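Local structure of N-hydroxyarylamine O-acetyltransferase (Bacillus cereus, 4DMO) at residues A[43-48]-A[204-209]; A[59-62]-A[66-69]; A[217-222]-A[228-233]; A[233-238]-A[244-249]. The protein transfers acetyl groups to arylamines, and probably also to N-hydroxyarylamines, by means of a non-canonical catalytic triad. All coordinates share one frame; numbering follows the deposited sequence.

Interactions 1 and 2 fasten the short helix 43-46 and the chain before helix 71-84; interactions 3 and 4 are consecutive hairpins of one antiparallel sheet. Asn-44 and Leu-43 of interaction 1 pack on Lys-61 and Arg-67 of interaction 2, the centres lying about 16 Å apart. Leu-43 and Leu-46 also press on Pro-217, tying interaction 1 to interaction 3. Interactions 3 and 4 share Asp-233, and their centres are about 8 Å apart. Interaction 2 includes part of the family signature that leads to the nucleophilic cysteine in relatives. None of the four includes a residue of the sulfonate ligand pocket (Tyr-97, Trp-104, Trp-182, Thr-183 and Leu-184).

Interaction 1: A[43-48]-A[204-209]; sequences LNILEK and IIVEHE
A small apolar helix-to-helix contact joins the short helix 43-46 to the C-terminal end of helix 195-207, with Ile-45 on one side and Ile-205 and Val-206 on the other. The CA atoms of Ile-45 and Val-206 are 6.0 Å apart, and the contact is made by methyl and methylene groups. Ile-45 CG1 meets Val-206 CG2 at 3.7 Å, the two side chains lying alongside each other and pointing opposite ways. Because the Ile-45 chain is extended beyond CB (chi2 -175°), its CD1 passes this methyl, 3.9 Å from Val-206 CG2, and goes on to touch Ile-205 CG2 at 3.7 Å. Val-206 therefore offers a single branch, CG2, to both the middle and the end of the isoleucine. After these residues both helices stop: Lys-48, with positive phi, is the C-prime residue of a Schellman motif, while His-208 is the first residue to leave the other helix. Tyr-72 of helix 71-84 touches both Ile-45 and Ile-205, so that a third helix borders the contact. Val-106 of strand 103-117 packs against Ile-205 and links the group to the larger antiparallel sheet.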
loop_
_atom_site.group_PDB
_atom_site.type_symbol
_atom_site.label_atom_id
_atom_site.label_comp_id
_atom_site.label_asym_id
_atom_site.label_seq_id
_atom_site.Cartn_x
_atom_site.Cartn_y
_atom_site.Cartn_z
ATOM N N LEU A 43 -9.943 7.863 -3.849
ATOM C CA LEU A 43 -11.130 8.443 -4.443
ATOM C C LEU A 43 -12.399 8.143 -3.641
ATOM O O LEU A 43 -13.327 8.939 -3.675
ATOM C CB LEU A 43 -11.254 8.022 -5.920
ATOM C CG LEU A 43 -10.045 8.407 -6.800
ATOM C CD1 LEU A 43 -10.275 7.997 -8.219
ATOM C CD2 LEU A 43 -9.857 9.897 -6.750
ATOM N N ASN A 44 -12.441 7.042 -2.890
ATOM C CA ASN A 44 -13.653 6.742 -2.131
ATOM C C ASN A 44 -13.857 7.664 -0.921
ATOM O O ASN A 44 -14.953 7.741 -0.393
ATOM C CB ASN A 44 -13.728 5.256 -1.725
ATOM C CG ASN A 44 -12.800 4.874 -0.539
ATOM O OD1 ASN A 44 -12.081 5.688 0.040
ATOM N ND2 ASN A 44 -12.864 3.607 -0.171
ATOM N N ILE A 45 -12.805 8.368 -0.506
ATOM C CA ILE A 45 -12.921 9.404 0.537
ATOM C C ILE A 45 -13.603 10.622 -0.030
ATOM O O ILE A 45 -14.470 11.224 0.609
ATOM C CB ILE A 45 -11.524 9.837 1.109
ATOM C CG1 ILE A 45 -10.873 8.648 1.796
ATOM C CG2 ILE A 45 -11.667 11.084 2.039
ATOM C CD1 ILE A 45 -9.506 8.943 2.525
ATOM N N LEU A 46 -13.214 10.984 -1.245
ATOM C CA LEU A 46 -13.763 12.166 -1.896
ATOM C C LEU A 46 -15.193 11.962 -2.416
ATOM O O LEU A 46 -16.000 12.896 -2.444
ATOM C CB LEU A 46 -12.853 12.560 -3.054
ATOM C CG LEU A 46 -11.401 12.855 -2.663
ATOM C CD1 LEU A 46 -10.620 13.187 -3.913
ATOM C CD2 LEU A 46 -11.307 14.001 -1.634
ATOM N N GLU A 47 -15.469 10.756 -2.884
ATOM C CA GLU A 47 -16.809 10.358 -3.268
ATOM C C GLU A 47 -17.662 9.992 -2.072
ATOM O O GLU A 47 -18.831 9.670 -2.228
ATOM C CB GLU A 47 -16.738 9.155 -4.171
ATOM C CG GLU A 47 -16.005 9.404 -5.430
ATOM C CD GLU A 47 -16.681 8.719 -6.581
ATOM O OE1 GLU A 47 -16.744 7.453 -6.566
ATOM O OE2 GLU A 47 -17.148 9.449 -7.483
ATOM N N LYS A 48 -17.061 9.976 -0.885
ATOM C CA LYS A 48 -17.802 9.687 0.340
ATOM C C LYS A 48 -18.547 8.377 0.212
ATOM O O LYS A 48 -19.704 8.269 0.603
ATOM C CB LYS A 48 -18.740 10.849 0.665
ATOM C CG LYS A 48 -17.968 12.171 0.753
ATOM C CD LYS A 48 -18.866 13.377 0.977
ATOM C CE LYS A 48 -18.156 14.453 1.799
ATOM N NZ LYS A 48 -18.821 15.779 1.643
ATOM N N ILE A 204 -9.550 8.270 10.715
ATOM C CA ILE A 204 -8.537 9.298 10.880
ATOM C C ILE A 204 -8.188 9.930 9.535
ATOM O O ILE A 204 -8.209 11.149 9.385
ATOM C CB ILE A 204 -7.270 8.724 11.545
ATOM C CG1 ILE A 204 -7.558 8.428 13.013
ATOM C CG2 ILE A 204 -6.121 9.706 11.432
ATOM C CD1 ILE A 204 -6.641 7.411 13.628
ATOM N N ILE A 205 -7.865 9.106 8.551
ATOM C CA ILE A 205 -7.469 9.618 7.244
ATOM C C ILE A 205 -8.670 10.292 6.522
ATOM O O ILE A 205 -8.515 11.318 5.847
ATOM C CB ILE A 205 -6.840 8.476 6.359
ATOM C CG1 ILE A 205 -5.484 7.991 6.931
ATOM C CG2 ILE A 205 -6.685 8.925 4.926
ATOM C CD1 ILE A 205 -4.424 9.052 7.117
ATOM N N VAL A 206 -9.879 9.772 6.682
ATOM C CA VAL A 206 -11.028 10.499 6.125
ATOM C C VAL A 206 -11.305 11.879 6.781
ATOM O O VAL A 206 -11.610 12.864 6.088
ATOM C CB VAL A 206 -12.318 9.667 6.205
ATOM C CG1 VAL A 206 -13.558 10.569 5.926
ATOM C CG2 VAL A 206 -12.259 8.524 5.199
ATOM N N GLU A 207 -11.199 11.939 8.109
ATOM C CA GLU A 207 -11.721 13.077 8.892
ATOM C C GLU A 207 -10.681 14.109 9.311
ATOM O O GLU A 207 -10.920 15.310 9.240
ATOM C CB GLU A 207 -12.447 12.571 10.139
ATOM C CG GLU A 207 -13.757 11.830 9.828
ATOM C CD GLU A 207 -14.355 11.129 11.039
ATOM O OE1 GLU A 207 -13.753 11.194 12.118
ATOM O OE2 GLU A 207 -15.415 10.490 10.910
ATOM N N HIS A 208 -9.538 13.654 9.785
ATOM C CA HIS A 208 -8.561 14.576 10.342
ATOM C C HIS A 208 -8.303 15.709 9.367
ATOM O O HIS A 208 -8.334 15.511 8.164
ATOM C CB HIS A 208 -7.286 13.843 10.672
ATOM C CG HIS A 208 -6.399 14.565 11.628
ATOM N ND1 HIS A 208 -5.783 15.762 11.313
ATOM C CD2 HIS A 208 -5.981 14.244 12.878
ATOM C CE1 HIS A 208 -5.030 16.149 12.327
ATOM N NE2 HIS A 208 -5.132 15.246 13.291
ATOM N N GLU A 209 -8.082 16.907 9.895
ATOM C CA GLU A 209 -7.947 18.104 9.072
ATOM C C GLU A 209 -6.578 18.150 8.417
ATOM O O GLU A 209 -6.387 18.713 7.347
ATOM C CB GLU A 209 -8.097 19.355 9.955
ATOM C CG GLU A 209 -9.492 19.609 10.491
ATOM C CD GLU A 209 -9.846 18.748 11.723
ATOM O OE1 GLU A 209 -9.055 17.837 12.117
ATOM O OE2 GLU A 209 -10.908 19.034 12.335
#

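Interaction 2: A[59-62]-A[66-69]; sequences KEKI and NRGG
Lys-61 reaches from helix 55-64 to the backbone of the following loop, where its NZ donates to Gly-68 O at 2.6 Å. The ammonium lies in the carbonyl plane, on a lone pair of the oxygen. One residue earlier in the loop, Arg-67 N returns a bond to the backbone oxygen of the same lysine, Lys-61 O, at 3.1 Å with an N-H...O angle of 158°. Lys-61 thus grips the loop at two points, with its main chain and with the end of its side chain. Arg-67, Gly-68 and Gly-69 begin the Arg-Gly-Gly-x-Cys signature of arylamine N-acetyltransferases, which runs into helix 71-84 and whose cysteine is the nucleophile in relatives.

The reach of the lysine depends on a chain that stays extended from chi1 (-176°) to chi3 and bends at chi4. On the way, its CG passes 3.9 Å from Arg-67 CB, and its CE stands over one face of the arginine guanidinium, offset toward the rim. Two cationic groups are thereby brought close, but each has an acid: Lys-61 NZ pairs with Glu-73, and Arg-67 NE with Glu-41, which probably offsets the like charges. Glu-41 also accepts from Gly-68 N and so holds the loop beside the arginine.

Farther in, buried Ile-62 lies against the loop backbone and packs on Leu-74 and Thr-77 of helix 71-84. Its CG2 is 3.6 Å from Arg-67 O, and its CD1 sits 3.3 Å from Gly-68 O, the same oxygen that receives the lysine ammonium.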
loop_
_atom_site.group_PDB
_atom_site.type_symbol
_atom_site.label_atom_id
_atom_site.label_comp_id
_atom_site.label_asym_id
_atom_site.label_seq_id
_atom_site.Cartn_x
_atom_site.Cartn_y
_atom_site.Cartn_z
ATOM N N LYS A 59 -12.725 -7.328 -0.915
ATOM C CA LYS A 59 -12.813 -8.220 -2.081
ATOM C C LYS A 59 -13.642 -7.570 -3.192
ATOM O O LYS A 59 -13.269 -7.629 -4.358
ATOM C CB LYS A 59 -13.435 -9.565 -1.686
ATOM C CG LYS A 59 -13.632 -10.513 -2.872
ATOM C CD LYS A 59 -13.979 -11.948 -2.422
ATOM C CE LYS A 59 -15.391 -12.035 -1.868
ATOM N NZ LYS A 59 -15.725 -13.407 -1.349
ATOM N N GLU A 60 -14.751 -6.946 -2.802
ATOM C CA GLU A 60 -15.684 -6.262 -3.707
ATOM C C GLU A 60 -15.085 -4.997 -4.315
ATOM O O GLU A 60 -15.116 -4.817 -5.515
ATOM C CB GLU A 60 -16.960 -5.891 -2.942
ATOM C CG GLU A 60 -17.913 -4.933 -3.680
ATOM C CD GLU A 60 -18.945 -5.645 -4.546
ATOM O OE1 GLU A 60 -18.789 -6.868 -4.773
ATOM O OE2 GLU A 60 -19.892 -4.972 -5.032
ATOM N N LYS A 61 -14.536 -4.118 -3.476
ATOM C CA LYS A 61 -13.950 -2.879 -3.977
ATOM C C LYS A 61 -12.699 -3.153 -4.825
ATOM O O LYS A 61 -12.603 -2.722 -5.986
ATOM C CB LYS A 61 -13.624 -1.906 -2.820
ATOM C CG LYS A 61 -13.090 -0.570 -3.330
ATOM C CD LYS A 61 -12.381 0.285 -2.285
ATOM C CE LYS A 61 -11.926 1.619 -2.888
ATOM N NZ LYS A 61 -10.658 2.103 -2.224
ATOM N N ILE A 62 -11.754 -3.902 -4.270
ATOM C CA ILE A 62 -10.446 -4.041 -4.885
ATOM C C ILE A 62 -10.416 -5.132 -5.933
ATOM O O ILE A 62 -9.858 -4.944 -7.008
ATOM C CB ILE A 62 -9.321 -4.400 -3.823
ATOM C CG1 ILE A 62 -9.287 -3.411 -2.668
ATOM C CG2 ILE A 62 -7.948 -4.434 -4.465
ATOM C CD1 ILE A 62 -8.694 -2.101 -3.017
ATOM N N ASN A 66 -12.305 -3.746 -9.291
ATOM C CA ASN A 66 -11.010 -3.325 -9.819
ATOM C C ASN A 66 -10.585 -1.900 -9.431
ATOM O O ASN A 66 -10.038 -1.167 -10.241
ATOM C CB ASN A 66 -10.967 -3.537 -11.343
ATOM C CG ASN A 66 -10.556 -4.962 -11.707
ATOM O OD1 ASN A 66 -9.493 -5.197 -12.293
ATOM N ND2 ASN A 66 -11.386 -5.935 -11.303
ATOM N N ARG A 67 -10.829 -1.534 -8.173
ATOM C CA ARG A 67 -10.356 -0.274 -7.626
ATOM C C ARG A 67 -9.052 -0.484 -6.840
ATOM O O ARG A 67 -8.574 -1.626 -6.679
ATOM C CB ARG A 67 -11.414 0.334 -6.717
ATOM C CG ARG A 67 -12.712 0.743 -7.442
ATOM C CD ARG A 67 -12.513 2.045 -8.189
ATOM N NE ARG A 67 -12.077 3.074 -7.262
ATOM C CZ ARG A 67 -12.881 3.742 -6.452
ATOM N NH1 ARG A 67 -14.208 3.559 -6.494
ATOM N NH2 ARG A 67 -12.358 4.633 -5.617
ATOM N N GLY A 68 -8.493 0.621 -6.356
ATOM C CA GLY A 68 -7.335 0.570 -5.493
ATOM C C GLY A 68 -7.744 1.066 -4.151
ATOM O O GLY A 68 -8.945 1.065 -3.804
ATOM N N GLY A 69 -6.764 1.542 -3.394
ATOM C CA GLY A 69 -7.068 2.070 -2.087
ATOM C C GLY A 69 -5.853 2.654 -1.432
ATOM O O GLY A 69 -4.791 2.755 -2.045
#

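Interaction 3: A[217-222]-A[228-233]; sequences PLIVKL and ASLTKD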
loop_
_atom_site.group_PDB
_atom_site.type_symbol
_atom_site.label_atom_id
_atom_site.label_comp_id
_atom_site.label_asym_id
_atom_site.label_seq_id
_atom_site.Cartn_x
_atom_site.Cartn_y
_atom_site.Cartn_z
ATOM N N PRO A 217 -7.931 14.624 -5.289
ATOM C CA PRO A 217 -7.627 13.278 -5.804
ATOM C C PRO A 217 -6.137 13.020 -5.867
ATOM O O PRO A 217 -5.375 13.892 -6.272
ATOM C CB PRO A 217 -8.181 13.312 -7.220
ATOM C CG PRO A 217 -9.256 14.432 -7.176
ATOM C CD PRO A 217 -8.671 15.440 -6.261
ATOM N N LEU A 218 -5.756 11.809 -5.479
ATOM C CA LEU A 218 -4.387 11.350 -5.489
ATOM C C LEU A 218 -4.393 9.881 -5.942
ATOM O O LEU A 218 -5.024 9.033 -5.308
ATOM C CB LEU A 218 -3.840 11.486 -4.084
ATOM C CG LEU A 218 -2.348 11.508 -3.840
ATOM C CD1 LEU A 218 -2.114 11.898 -2.374
ATOM C CD2 LEU A 218 -1.739 10.171 -4.126
ATOM N N ILE A 219 -3.743 9.590 -7.060
ATOM C CA ILE A 219 -3.653 8.218 -7.573
ATOM C C ILE A 219 -2.226 7.940 -8.027
ATOM O O ILE A 219 -1.729 8.636 -8.897
ATOM C CB ILE A 219 -4.547 7.965 -8.794
ATOM C CG1 ILE A 219 -6.035 8.267 -8.506
ATOM C CG2 ILE A 219 -4.397 6.524 -9.235
ATOM C CD1 ILE A 219 -6.445 9.642 -8.925
ATOM N N VAL A 220 -1.585 6.904 -7.477
ATOM C CA VAL A 220 -0.269 6.504 -7.963
ATOM C C VAL A 220 -0.217 4.983 -8.179
ATOM O O VAL A 220 -0.861 4.214 -7.469
ATOM C CB VAL A 220 0.848 6.957 -6.991
ATOM C CG1 VAL A 220 0.596 6.440 -5.642
ATOM C CG2 VAL A 220 2.218 6.457 -7.426
ATOM N N LYS A 221 0.542 4.570 -9.190
ATOM C CA LYS A 221 0.764 3.169 -9.461
ATOM C C LYS A 221 2.106 2.943 -10.118
ATOM O O LYS A 221 2.493 3.687 -11.010
ATOM C CB LYS A 221 -0.300 2.633 -10.384
ATOM C CG LYS A 221 -0.303 1.140 -10.422
ATOM C CD LYS A 221 -1.432 0.573 -11.296
ATOM C CE LYS A 221 -1.243 0.843 -12.765
ATOM N NZ LYS A 221 -0.020 0.192 -13.241
ATOM N N LEU A 222 2.810 1.906 -9.684
ATOM C CA LEU A 222 4.023 1.503 -10.391
ATOM C C LEU A 222 3.653 0.978 -11.755
ATOM O O LEU A 222 2.538 0.502 -11.998
ATOM C CB LEU A 222 4.800 0.445 -9.609
ATOM C CG LEU A 222 5.182 0.999 -8.224
ATOM C CD1 LEU A 222 6.101 0.050 -7.564
ATOM C CD2 LEU A 222 5.809 2.396 -8.296
ATOM N N ALA A 228 3.360 6.103 -12.429
ATOM C CA ALA A 228 2.455 7.108 -12.960
ATOM C C ALA A 228 1.638 7.658 -11.785
ATOM O O ALA A 228 1.251 6.896 -10.899
ATOM C CB ALA A 228 1.569 6.508 -13.993
ATOM N N SER A 229 1.441 8.976 -11.764
ATOM C CA SER A 229 0.743 9.682 -10.687
ATOM C C SER A 229 -0.258 10.660 -11.268
ATOM O O SER A 229 0.027 11.358 -12.240
ATOM C CB SER A 229 1.724 10.452 -9.813
ATOM O OG SER A 229 2.741 9.605 -9.344
ATOM N N LEU A 230 -1.447 10.691 -10.686
ATOM C CA LEU A 230 -2.512 11.561 -11.174
ATOM C C LEU A 230 -3.124 12.352 -10.027
ATOM O O LEU A 230 -3.297 11.839 -8.914
ATOM C CB LEU A 230 -3.587 10.754 -11.908
ATOM C CG LEU A 230 -4.806 11.509 -12.463
ATOM C CD1 LEU A 230 -4.393 12.489 -13.541
ATOM C CD2 LEU A 230 -5.859 10.550 -12.992
ATOM N N THR A 231 -3.367 13.636 -10.291
ATOM C CA THR A 231 -4.108 14.493 -9.375
ATOM C C THR A 231 -5.135 15.330 -10.159
ATOM O O THR A 231 -5.237 15.244 -11.396
ATOM C CB THR A 231 -3.197 15.453 -8.575
ATOM O OG1 THR A 231 -2.804 16.535 -9.429
ATOM C CG2 THR A 231 -1.993 14.734 -8.018
ATOM N N LYS A 232 -5.860 16.169 -9.428
ATOM C CA LYS A 232 -6.957 16.925 -10.001
ATOM C C LYS A 232 -6.400 17.700 -11.172
ATOM O O LYS A 232 -7.116 18.015 -12.130
ATOM C CB LYS A 232 -7.535 17.899 -8.954
ATOM C CG LYS A 232 -9.041 18.160 -9.016
ATOM C CD LYS A 232 -9.582 18.630 -7.628
ATOM C CE LYS A 232 -10.982 18.043 -7.297
ATOM N NZ LYS A 232 -11.351 18.186 -5.851
ATOM N N ASP A 233 -5.112 18.014 -11.101
ATOM C CA ASP A 233 -4.577 18.936 -12.086
ATOM C C ASP A 233 -3.525 18.361 -13.029
ATOM O O ASP A 233 -3.397 18.857 -14.135
ATOM C CB ASP A 233 -4.023 20.175 -11.373
ATOM C CG ASP A 233 -5.092 21.231 -11.129
ATOM O OD1 ASP A 233 -6.047 21.321 -11.935
ATOM O OD2 ASP A 233 -4.986 21.962 -10.119
#
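Ile-219 and Leu-230 form the tightly bonded centre of a beta hairpin, built from strands 218-223 and 226-231, that belongs to the smaller antiparallel sheet. The strand segments run antiparallel at 172°. Ile-219 N donates to Leu-230 O at 2.9 Å, and Leu-230 N returns to Ile-219 O at 2.7 Å. Lys-221 and Ala-228 make the next hydrogen-bonded pair, likewise with a bond in each direction, and Val-220 and Ser-229 lie between them as a non-hydrogen-bonded pair.

On the face carrying Ile-219 and Leu-230, the isoleucine CD1 comes within 4.2 Å of the leucine CD2. Leu-257 and Phe-261 of helix 250-261 cover this side, Phe-261 touching both residues. On this face too, Lys-221 leads its chain away from strand 226-231; its NZ donates to Leu-222 O and is also bonded to Gln-36 O. The other face is more mixed. Val-220 turns CG2 anti to its backbone nitrogen, which places this methyl 3.7 Å from Ser-229 OG, while the partly exposed Leu-218 lies farther along the same face.

The contact opens to solvent at Thr-231 and Lys-232. Thr-231 meets Pro-217, just before the first strand, by a CA-H...O contact, its CA 3.4 Å from Pro-217 O. Beyond it, the solvent-exposed Lys-232 lays its aliphatic chain obliquely across the CD and CG atoms of the otherwise buried proline. There Pro-217 CD meets both CD and CE of Lys-232, each at 3.6 Å.

Interaction 4: A[233-238]-A[244-249]; sequences DSLTVA and TKETVT
Lys-245 lies across Thr-236 on the outer hairpin of the smaller sheet, formed by strands 234-239 and 242-247. Its CB is 4.1 Å from Thr-236 OG1, and CG closes to 3.7 Å from that hydroxyl. With CG anti to the backbone nitrogen (chi1 -177°), the chain first rises from the strand, then folds at chi3 and chi4 so that CE passes back beside Thr-236 OG1. The ammonium finally turns along the neighbouring strand to Ser-234, two residues before the threonine, where NZ stands 3.6 Å from Ser-234 OG, near but too far to count as a hydrogen bond. The exposed lysine thus runs past two hydroxyls, its CG and CE beside that of Thr-236 and its NZ near that of Ser-234.

Beneath it the backbones are firmly joined. Leu-235 pairs with Glu-246, and Val-237 with Thr-244, by bonds in both directions; Leu-235 N to Glu-246 O measures 2.7 Å. A water adds to the second pair by donating to Val-237 O and hydrogen-bonding to Thr-244 OG1. Past the last strand residue, Val-248 N still donates to Asp-233 O at 2.7 Å, although it stands 41° out of the carbonyl plane.

On the face opposite the lysine, Val-248 CG2 rests 3.7 Å from Leu-235 CB and marks the buried end of the hairpin. Leu-256 of helix 250-261 packs on both residues, while Leu-230 of strand 226-231 also touches Val-248. Strand 234-239 runs between strand 226-231 and strand 242-247, the latter being outermost in this sheet within the chain.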
loop_
_atom_site.group_PDB
_atom_site.type_symbol
_atom_site.label_atom_id
_atom_site.label_comp_id
_atom_site.label_asym_id
_atom_site.label_seq_id
_atom_site.Cartn_x
_atom_site.Cartn_y
_atom_site.Cartn_z
ATOM N N ASP A 233 -5.112 18.014 -11.101
ATOM C CA ASP A 233 -4.577 18.936 -12.086
ATOM C C ASP A 233 -3.525 18.361 -13.029
ATOM O O ASP A 233 -3.397 18.857 -14.135
ATOM C CB ASP A 233 -4.023 20.175 -11.373
ATOM C CG ASP A 233 -5.092 21.231 -11.129
ATOM O OD1 ASP A 233 -6.047 21.321 -11.935
ATOM O OD2 ASP A 233 -4.986 21.962 -10.119
ATOM N N SER A 234 -2.776 17.335 -12.622
ATOM C CA SER A 234 -1.663 16.918 -13.465
ATOM C C SER A 234 -1.310 15.452 -13.409
ATOM O O SER A 234 -1.400 14.787 -12.370
ATOM C CB SER A 234 -0.416 17.711 -13.119
ATOM O OG SER A 234 -0.009 17.442 -11.802
ATOM N N LEU A 235 -0.863 14.965 -14.552
ATOM C CA LEU A 235 -0.380 13.606 -14.679
ATOM C C LEU A 235 1.136 13.604 -14.802
ATOM O O LEU A 235 1.724 14.286 -15.650
ATOM C CB LEU A 235 -0.979 12.968 -15.912
ATOM C CG LEU A 235 -0.474 11.605 -16.325
ATOM C CD1 LEU A 235 -0.921 10.515 -15.361
ATOM C CD2 LEU A 235 -0.997 11.340 -17.723
ATOM N N THR A 236 1.755 12.830 -13.930
ATOM C CA THR A 236 3.176 12.640 -13.951
ATOM C C THR A 236 3.485 11.191 -14.298
ATOM O O THR A 236 3.055 10.270 -13.613
ATOM C CB THR A 236 3.769 13.006 -12.600
ATOM O OG1 THR A 236 3.596 14.413 -12.382
ATOM C CG2 THR A 236 5.247 12.692 -12.559
ATOM N N VAL A 237 4.232 11.000 -15.377
ATOM C CA VAL A 237 4.714 9.684 -15.757
ATOM C C VAL A 237 6.243 9.640 -15.702
ATOM O O VAL A 237 6.912 10.360 -16.436
ATOM C CB VAL A 237 4.296 9.315 -17.179
ATOM C CG1 VAL A 237 4.861 7.982 -17.534
ATOM C CG2 VAL A 237 2.786 9.287 -17.308
ATOM N N ALA A 238 6.793 8.779 -14.849
ATOM C CA ALA A 238 8.226 8.568 -14.800
ATOM C C ALA A 238 8.606 7.213 -15.418
ATOM O O ALA A 238 8.054 6.166 -15.066
ATOM C CB ALA A 238 8.722 8.631 -13.387
ATOM N N THR A 244 7.657 12.870 -17.399
ATOM C CA THR A 244 6.737 13.758 -18.060
ATOM C C THR A 244 5.694 14.244 -17.101
ATOM O O THR A 244 5.078 13.454 -16.390
ATOM C CB THR A 244 6.032 13.064 -19.204
ATOM O OG1 THR A 244 7.009 12.528 -20.103
ATOM C CG2 THR A 244 5.194 14.038 -19.939
ATOM N N LYS A 245 5.496 15.555 -17.083
ATOM C CA LYS A 245 4.441 16.148 -16.301
ATOM C C LYS A 245 3.528 16.968 -17.196
ATOM O O LYS A 245 3.987 17.779 -17.998
ATOM C CB LYS A 245 5.047 16.996 -15.196
ATOM C CG LYS A 245 4.031 17.626 -14.254
ATOM C CD LYS A 245 4.760 18.476 -13.206
ATOM C CE LYS A 245 4.448 18.067 -11.769
ATOM N NZ LYS A 245 3.271 18.818 -11.217
ATOM N N GLU A 246 2.224 16.744 -17.068
ATOM C CA GLU A 246 1.278 17.435 -17.920
ATOM C C GLU A 246 -0.041 17.713 -17.223
ATOM O O GLU A 246 -0.436 17.030 -16.274
ATOM C CB GLU A 246 1.059 16.670 -19.222
ATOM C CG GLU A 246 0.288 15.380 -19.137
ATOM C CD GLU A 246 0.290 14.635 -20.488
ATOM O OE1 GLU A 246 -0.507 15.000 -21.396
ATOM O OE2 GLU A 246 1.093 13.680 -20.639
ATOM N N THR A 247 -0.673 18.782 -17.674
ATOM C CA THR A 247 -1.926 19.245 -17.130
ATOM C C THR A 247 -3.060 18.352 -17.598
ATOM O O THR A 247 -3.076 17.855 -18.717
ATOM C CB THR A 247 -2.170 20.680 -17.540
ATOM O OG1 THR A 247 -1.261 21.515 -16.803
ATOM C CG2 THR A 247 -3.598 21.089 -17.225
ATOM N N VAL A 248 -3.999 18.142 -16.698
ATOM C CA VAL A 248 -5.122 17.254 -16.934
ATOM C C VAL A 248 -6.368 18.086 -16.650
ATOM O O VAL A 248 -6.407 18.819 -15.655
ATOM C CB VAL A 248 -5.040 15.995 -15.996
ATOM C CG1 VAL A 248 -6.327 15.210 -15.987
ATOM C CG2 VAL A 248 -3.918 15.086 -16.451
ATOM N N THR A 249 -7.348 18.025 -17.550
ATOM C CA THR A 249 -8.616 18.725 -17.329
ATOM C C THR A 249 -9.671 17.723 -16.900
ATOM O O THR A 249 -9.439 16.521 -16.965
ATOM C CB THR A 249 -9.088 19.478 -18.578
ATOM O OG1 THR A 249 -9.345 18.556 -19.661
ATOM C CG2 THR A 249 -8.030 20.494 -18.971
HETATM O O HOH W 1 7.768 9.856 -19.178
#